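Local coordinates for protein lipolytic enzyme (Clostridium thermocellum, PDB 2VPT) that acts as the family 3 carbohydrate esterase domain of a cellulosomal enzyme, removing acetyl groups from acetylated xylan, at residues A[73-76]-A[77-81]. Sequence-based numbering, arbitrary orientation.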
# COMPACT_ATOMS: atom_id res chain seq x y z
N SER A 73 -4.19 11.98 15.74
CA SER A 73 -3.04 11.75 16.59
C SER A 73 -1.70 12.05 15.90
O SER A 73 -0.70 12.32 16.56
CB SER A 73 -3.10 10.31 17.10
OG SER A 73 -2.26 10.10 18.21
N ASN A 74 -1.68 12.01 14.56
CA ASN A 74 -0.43 12.15 13.81
C ASN A 74 -0.41 13.28 12.78
O ASN A 74 0.67 13.67 12.34
CB ASN A 74 -0.12 10.83 13.11
CG ASN A 74 0.02 9.72 14.09
OD1 ASN A 74 0.99 9.69 14.87
ND2 ASN A 74 -0.95 8.83 14.13
N ILE A 75 -1.56 13.83 12.41
CA ILE A 75 -1.60 14.74 11.26
C ILE A 75 -0.81 16.04 11.47
O ILE A 75 -0.32 16.64 10.52
CB ILE A 75 -3.05 15.03 10.87
CG1 ILE A 75 -3.13 15.62 9.45
CG2 ILE A 75 -3.74 15.89 11.92
CD1 ILE A 75 -4.53 15.61 8.86
N ASN A 76 -0.64 16.49 12.72
CA ASN A 76 0.15 17.70 12.95
C ASN A 76 1.56 17.50 12.44
O ASN A 76 2.14 18.40 11.83
CB ASN A 76 0.22 18.07 14.43
CG ASN A 76 -1.11 18.48 14.99
OD1 ASN A 76 -2.13 18.49 14.30
ND2 ASN A 76 -1.10 18.83 16.28
N ASN A 77 2.10 16.31 12.67
CA ASN A 77 3.44 15.99 12.18
C ASN A 77 3.50 15.91 10.66
O ASN A 77 4.45 16.41 10.04
CB ASN A 77 3.95 14.69 12.80
CG ASN A 77 4.05 14.77 14.31
OD1 ASN A 77 4.40 15.81 14.87
ND2 ASN A 77 3.77 13.67 14.98
N TRP A 78 2.50 15.29 10.06
CA TRP A 78 2.45 15.17 8.61
C TRP A 78 2.37 16.55 7.96
O TRP A 78 3.05 16.83 6.98
CB TRP A 78 1.24 14.34 8.18
CG TRP A 78 1.21 12.95 8.74
CD1 TRP A 78 2.25 12.24 9.27
CD2 TRP A 78 0.08 12.10 8.79
NE1 TRP A 78 1.81 11.01 9.68
CE2 TRP A 78 0.49 10.88 9.36
CE3 TRP A 78 -1.24 12.23 8.37
CZ2 TRP A 78 -0.38 9.82 9.57
CZ3 TRP A 78 -2.11 11.17 8.58
CH2 TRP A 78 -1.67 9.99 9.16
N LEU A 79 1.51 17.41 8.49
CA LEU A 79 1.38 18.77 7.99
C LEU A 79 2.68 19.55 8.10
O LEU A 79 3.05 20.27 7.18
CB LEU A 79 0.27 19.51 8.75
CG LEU A 79 -1.15 19.03 8.43
CD1 LEU A 79 -2.16 19.56 9.45
CD2 LEU A 79 -1.55 19.46 7.04
N ASN A 80 3.35 19.43 9.24
CA ASN A 80 4.61 20.16 9.42
C ASN A 80 5.72 19.61 8.53
O ASN A 80 6.53 20.37 8.00
CB ASN A 80 5.02 20.16 10.89
CG ASN A 80 4.18 21.11 11.74
OD1 ASN A 80 3.91 20.84 12.92
ND2 ASN A 80 3.76 22.23 11.15
N THR A 81 5.74 18.29 8.33
CA THR A 81 6.75 17.66 7.49
C THR A 81 6.58 18.01 6.02
O THR A 81 7.55 18.34 5.33
CB THR A 81 6.72 16.13 7.66
OG1 THR A 81 7.08 15.80 9.01
CG2 THR A 81 7.67 15.44 6.70
O HOH W 1 3.00 11.36 14.52
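With CG of W78 beside its own backbone N (chi1 -59°), the indole turns back over the N74-I75 backbone of helix 68-82, one of the helices packed on the central sheet of this SGNH-hydrolase (GDSL) domain. One indole face receives that backbone: N74 O and I75 CA each lie 3.6 Å above the W78 ring plane, displaced from the ring centre. N74 CB adds a contact with W78 CZ2 at 3.7 Å. I75 holds CG1 anti to its backbone N (chi1 -163°), which lets CG1 reach both W78 CE3 at 4.0 Å, the two side chains crossing at about a right angle, and L79 CD1 at 4.1 Å. Beyond the helix, W78 also meets H63, their ring planes nearly parallel, and touches M9 of strand 5-12. I75 packs against V11 of the same strand and I114 of helix 104-117, joining helix 68-82 to the sheet and to that neighbouring helix. Backbone bonding is uneven: N74 O accepts weak bonds from N77 N and W78 N, whereas L79 N to I75 O is nearly straight (172° at the hydrogen, 2.8 Å). N74 ND2 bonds to Q70 O, and a water donates to N74 OD1 at 2.6 Å.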